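Local coordinates for mobilization protein A (PDB 2NS6) that nicks one DNA strand at the plasmid origin of transfer as a metal-dependent relaxase, so that the strand can be passed on during conjugation, at residues H97-A109 against H119-G131. Residues are numbered along the deposited sequence; the frame is centred on the assembly and turned at random.
With MN (manganese (II) ion), chain B; MN (manganese (II) ion), chain D.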
loop_
_atom_site.group_PDB
_atom_site.type_symbol
_atom_site.label_atom_id
_atom_site.label_comp_id
_atom_site.label_asym_id
_atom_site.label_seq_id
_atom_site.Cartn_x
_atom_site.Cartn_y
_atom_site.Cartn_z
ATOM N N HIS A 97 6.566 6.597 -4.553
ATOM C CA HIS A 97 6.451 8.002 -4.233
ATOM C C HIS A 97 5.883 8.218 -2.838
ATOM O O HIS A 97 6.322 9.105 -2.124
ATOM C CB HIS A 97 5.565 8.718 -5.249
ATOM C CG HIS A 97 5.456 10.192 -5.006
ATOM N ND1 HIS A 97 6.460 11.077 -5.334
ATOM C CD2 HIS A 97 4.491 10.924 -4.403
ATOM C CE1 HIS A 97 6.121 12.291 -4.940
ATOM N NE2 HIS A 97 4.932 12.224 -4.370
ATOM N N LEU A 98 4.913 7.400 -2.447
ATOM C CA LEU A 98 4.289 7.539 -1.140
ATOM C C LEU A 98 4.950 6.761 0.012
ATOM O O LEU A 98 4.774 7.120 1.171
ATOM C CB LEU A 98 2.810 7.130 -1.237
ATOM C CG LEU A 98 1.900 7.918 -2.197
ATOM C CD1 LEU A 98 0.479 7.340 -2.182
ATOM C CD2 LEU A 98 1.871 9.379 -1.784
ATOM N N THR A 99 5.727 5.725 -0.302
ATOM C CA THR A 99 6.337 4.865 0.722
ATOM C C THR A 99 7.860 4.719 0.649
ATOM O O THR A 99 8.475 4.103 1.527
ATOM C CB THR A 99 5.806 3.449 0.582
ATOM O OG1 THR A 99 6.332 2.887 -0.625
ATOM C CG2 THR A 99 4.272 3.449 0.501
ATOM N N GLY A 100 8.453 5.274 -0.403
ATOM C CA GLY A 100 9.882 5.147 -0.622
ATOM C C GLY A 100 10.859 5.857 0.289
ATOM O O GLY A 100 11.951 5.342 0.557
ATOM N N ALA A 101 10.485 7.036 0.761
ATOM C CA ALA A 101 11.346 7.808 1.641
ATOM C C ALA A 101 11.577 7.065 2.956
ATOM O O ALA A 101 12.711 6.797 3.340
ATOM C CB ALA A 101 10.707 9.159 1.917
ATOM N N GLU A 102 10.482 6.715 3.626
ATOM C CA GLU A 102 10.537 6.038 4.919
ATOM C C GLU A 102 10.387 4.524 4.871
ATOM O O GLU A 102 10.216 3.886 5.913
ATOM C CB GLU A 102 9.451 6.610 5.835
ATOM C CG GLU A 102 9.537 8.116 6.011
ATOM C CD GLU A 102 8.571 8.638 7.043
ATOM O OE1 GLU A 102 7.367 8.758 6.745
ATOM O OE2 GLU A 102 9.017 8.917 8.168
ATOM N N ARG A 103 10.460 3.957 3.671
ATOM C CA ARG A 103 10.307 2.518 3.461
ATOM C C ARG A 103 9.158 1.916 4.248
ATOM O O ARG A 103 9.343 1.033 5.093
ATOM C CB ARG A 103 11.601 1.785 3.774
ATOM C CG ARG A 103 12.651 2.064 2.741
ATOM C CD ARG A 103 13.836 1.167 2.906
ATOM N NE ARG A 103 14.791 1.351 1.824
ATOM C CZ ARG A 103 16.103 1.318 1.994
ATOM N NH1 ARG A 103 16.601 1.111 3.210
ATOM N NH2 ARG A 103 16.910 1.493 0.957
ATOM N N LEU A 104 7.961 2.410 3.949
ATOM C CA LEU A 104 6.739 1.940 4.581
ATOM C C LEU A 104 6.307 0.666 3.859
ATOM O O LEU A 104 6.164 0.658 2.632
ATOM C CB LEU A 104 5.641 3.003 4.452
ATOM C CG LEU A 104 5.989 4.415 4.939
ATOM C CD1 LEU A 104 4.860 5.378 4.599
ATOM C CD2 LEU A 104 6.243 4.398 6.428
ATOM N N PRO A 105 6.113 -0.433 4.602
ATOM C CA PRO A 105 5.691 -1.659 3.919
ATOM C C PRO A 105 4.367 -1.381 3.217
ATOM O O PRO A 105 3.553 -0.597 3.706
ATOM C CB PRO A 105 5.538 -2.660 5.064
ATOM C CG PRO A 105 6.576 -2.176 6.072
ATOM C CD PRO A 105 6.369 -0.681 6.035
ATOM N N TYR A 106 4.155 -2.009 2.066
ATOM C CA TYR A 106 2.922 -1.805 1.325
ATOM C C TYR A 106 2.647 -2.993 0.441
ATOM O O TYR A 106 3.533 -3.800 0.180
ATOM C CB TYR A 106 3.020 -0.552 0.442
ATOM C CG TYR A 106 3.867 -0.739 -0.803
ATOM C CD1 TYR A 106 3.329 -1.293 -1.969
ATOM C CD2 TYR A 106 5.217 -0.405 -0.801
ATOM C CE1 TYR A 106 4.126 -1.510 -3.100
ATOM C CE2 TYR A 106 6.018 -0.618 -1.919
ATOM C CZ TYR A 106 5.473 -1.170 -3.060
ATOM O OH TYR A 106 6.287 -1.400 -4.148
ATOM N N THR A 107 1.397 -3.077 -0.009
ATOM C CA THR A 107 0.945 -4.108 -0.922
ATOM C C THR A 107 -0.024 -3.386 -1.848
ATOM O O THR A 107 -0.883 -2.621 -1.393
ATOM C CB THR A 107 0.202 -5.258 -0.200
ATOM O OG1 THR A 107 1.119 -5.983 0.630
ATOM C CG2 THR A 107 -0.406 -6.220 -1.209
ATOM N N LEU A 108 0.132 -3.597 -3.149
ATOM C CA LEU A 108 -0.755 -2.960 -4.106
ATOM C C LEU A 108 -1.209 -3.975 -5.129
ATOM O O LEU A 108 -0.537 -4.967 -5.391
ATOM C CB LEU A 108 -0.048 -1.799 -4.815
ATOM C CG LEU A 108 1.025 -2.087 -5.862
ATOM C CD1 LEU A 108 0.383 -2.299 -7.219
ATOM C CD2 LEU A 108 1.994 -0.910 -5.940
ATOM N N ALA A 109 -2.365 -3.721 -5.713
ATOM C CA ALA A 109 -2.881 -4.618 -6.718
ATOM C C ALA A 109 -3.585 -3.757 -7.756
ATOM O O ALA A 109 -4.170 -2.718 -7.425
ATOM C CB ALA A 109 -3.857 -5.604 -6.071
ATOM N N HIS A 119 -8.195 0.118 -12.163
ATOM C CA HIS A 119 -7.870 0.878 -10.958
ATOM C C HIS A 119 -6.861 0.151 -10.073
ATOM O O HIS A 119 -6.612 -1.048 -10.236
ATOM C CB HIS A 119 -9.146 1.192 -10.161
ATOM C CG HIS A 119 -9.970 -0.013 -9.839
ATOM N ND1 HIS A 119 -10.741 -0.656 -10.781
ATOM C CD2 HIS A 119 -10.127 -0.706 -8.684
ATOM C CE1 HIS A 119 -11.336 -1.696 -10.223
ATOM N NE2 HIS A 119 -10.981 -1.748 -8.952
ATOM N N CYS A 120 -6.290 0.886 -9.124
ATOM C CA CYS A 120 -5.286 0.329 -8.228
ATOM C C CYS A 120 -5.628 0.457 -6.745
ATOM O O CYS A 120 -6.017 1.527 -6.283
ATOM C CB CYS A 120 -3.942 1.011 -8.498
ATOM S SG CYS A 120 -2.599 0.434 -7.439
ATOM N N HIS A 121 -5.499 -0.639 -6.002
ATOM C CA HIS A 121 -5.756 -0.618 -4.561
ATOM C C HIS A 121 -4.371 -0.671 -3.921
ATOM O O HIS A 121 -3.554 -1.506 -4.287
ATOM C CB HIS A 121 -6.574 -1.838 -4.124
ATOM C CG HIS A 121 -8.001 -1.807 -4.575
ATOM N ND1 HIS A 121 -9.008 -1.246 -3.820
ATOM C CD2 HIS A 121 -8.589 -2.266 -5.706
ATOM C CE1 HIS A 121 -10.156 -1.364 -4.467
ATOM N NE2 HIS A 121 -9.928 -1.978 -5.613
ATOM N N LEU A 122 -4.102 0.220 -2.978
ATOM C CA LEU A 122 -2.792 0.239 -2.347
ATOM C C LEU A 122 -2.907 0.426 -0.844
ATOM O O LEU A 122 -3.451 1.424 -0.373
ATOM C CB LEU A 122 -1.942 1.355 -2.979
ATOM C CG LEU A 122 -0.502 1.698 -2.571
ATOM C CD1 LEU A 122 -0.548 2.861 -1.628
ATOM C CD2 LEU A 122 0.234 0.516 -1.979
ATOM N N MET A 123 -2.431 -0.554 -0.086
ATOM C CA MET A 123 -2.480 -0.436 1.359
ATOM C C MET A 123 -1.082 -0.171 1.875
ATOM O O MET A 123 -0.118 -0.851 1.510
ATOM C CB MET A 123 -3.115 -1.679 2.003
ATOM C CG MET A 123 -2.750 -3.006 1.395
ATOM S SD MET A 123 -3.940 -4.360 1.818
ATOM C CE MET A 123 -3.606 -4.616 3.595
ATOM N N ILE A 124 -0.986 0.861 2.704
ATOM C CA ILE A 124 0.275 1.305 3.279
ATOM C C ILE A 124 0.300 1.172 4.783
ATOM O O ILE A 124 -0.598 1.660 5.475
ATOM C CB ILE A 124 0.517 2.778 2.960
ATOM C CG1 ILE A 124 0.286 3.023 1.470
ATOM C CG2 ILE A 124 1.919 3.180 3.379
ATOM C CD1 ILE A 124 0.508 4.458 1.066
ATOM N N SER A 125 1.333 0.505 5.287
ATOM C CA SER A 125 1.511 0.324 6.724
ATOM C C SER A 125 2.302 1.534 7.203
ATOM O O SER A 125 3.359 1.850 6.653
ATOM C CB SER A 125 2.310 -0.950 6.998
ATOM O OG SER A 125 2.736 -0.994 8.348
ATOM N N GLU A 126 1.794 2.208 8.228
ATOM C CA GLU A 126 2.460 3.391 8.753
ATOM C C GLU A 126 3.549 3.076 9.767
ATOM O O GLU A 126 3.576 3.640 10.863
ATOM C CB GLU A 126 1.427 4.344 9.353
ATOM C CG GLU A 126 0.574 5.032 8.302
ATOM C CD GLU A 126 -0.708 5.587 8.883
ATOM O OE1 GLU A 126 -0.984 6.786 8.689
ATOM O OE2 GLU A 126 -1.436 4.812 9.534
ATOM N N ARG A 127 4.444 2.173 9.377
ATOM C CA ARG A 127 5.576 1.754 10.196
ATOM C C ARG A 127 6.815 1.958 9.348
ATOM O O ARG A 127 6.867 1.535 8.197
ATOM C CB ARG A 127 5.456 0.273 10.574
ATOM C CG ARG A 127 4.289 -0.036 11.502
ATOM C CD ARG A 127 4.647 0.291 12.952
ATOM N NE ARG A 127 3.507 0.162 13.855
ATOM C CZ ARG A 127 3.608 0.131 15.177
ATOM N NH1 ARG A 127 4.801 0.212 15.748
ATOM N NH2 ARG A 127 2.522 0.031 15.929
ATOM N N ILE A 128 7.813 2.608 9.925
ATOM C CA ILE A 128 9.051 2.902 9.228
ATOM C C ILE A 128 10.023 1.733 9.269
ATOM O O ILE A 128 10.467 1.318 10.345
ATOM C CB ILE A 128 9.719 4.138 9.858
ATOM C CG1 ILE A 128 8.748 5.318 9.796
ATOM C CG2 ILE A 128 11.031 4.455 9.151
ATOM C CD1 ILE A 128 9.183 6.534 10.587
ATOM N N ASN A 129 10.364 1.196 8.104
ATOM C CA ASN A 129 11.313 0.097 8.091
ATOM C C ASN A 129 12.721 0.676 8.130
ATOM O O ASN A 129 13.227 1.176 7.124
ATOM C CB ASN A 129 11.152 -0.768 6.846
ATOM C CG ASN A 129 11.965 -2.049 6.934
ATOM O OD1 ASN A 129 12.929 -2.128 7.694
ATOM N ND2 ASN A 129 11.588 -3.048 6.155
ATOM N N ASP A 130 13.342 0.606 9.303
ATOM C CA ASP A 130 14.693 1.121 9.498
ATOM C C ASP A 130 15.769 0.073 9.220
ATOM O O ASP A 130 16.944 0.308 9.485
ATOM C CB ASP A 130 14.859 1.649 10.927
ATOM C CG ASP A 130 14.350 0.672 11.974
ATOM O OD1 ASP A 130 14.234 -0.529 11.670
ATOM O OD2 ASP A 130 14.075 1.105 13.106
ATOM N N GLY A 131 15.368 -1.078 8.690
ATOM C CA GLY A 131 16.336 -2.118 8.391
ATOM C C GLY A 131 16.769 -2.934 9.596
ATOM O O GLY A 131 17.633 -3.798 9.484
HETATM MN MN MN B . -11.149 -3.225 -7.243
HETATM MN MN MN D . 7.898 10.551 -7.260
HETATM O O HOH W 1 15.589 0.219 5.665
HETATM O O HOH W 2 -12.564 -4.344 -8.782
#
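In the antiparallel beta hairpin of strands 106-113 and 117-124, at the heart of the five-stranded relaxase sheet, L108 and L122 form a non-hydrogen-bonded pair between the hydrogen-bonded pairs T107–M123 and A109–H121. The axes of 106-109 and 119-124 approach to 4.7 Å at 168°, nearly antiparallel. Within A109–H121 the bond from H121 N to A109 O measures 2.8 Å; just past the strand end, S125 N still reaches P105 O, nearly straight at 170°.

On the face that carries Y106, L108, L122 and I124, CG of L122 stands opposite the backbone N (chi1 179°), which brings its CD2 over toward strand 106-109, 3.7 Å from L108 CB and 3.6 Å from Y106 CD1, meeting the tyrosine ring obliquely. I124 packs against T99, in the last part of helix 84-99, its CG2 3.7 Å from T99 CG2, and L104 CD1 crosses the same CG2 at a slant. The phenol OH of Y106 bonds to E42, tying this face to edge strand 38-44.

Beyond the strands, N129 N donates to R103 O at 3.2 Å from above the carbonyl plane, and N129 OD1 takes the N-H of G131 in an Asx turn. A water joins R103 NH1 to N129 O.

On the face of T107, A109, H121 and M123, H121 NE2 binds manganese at 2.4 Å, together with H119, H111 and a water; the side chain of Y24, the tyrosine expected to attack DNA, is about 6 Å from that of H121. The two A109–H121 backbone bonds set where H121 starts and the metal holds its ring end, which probably limits movement of the site.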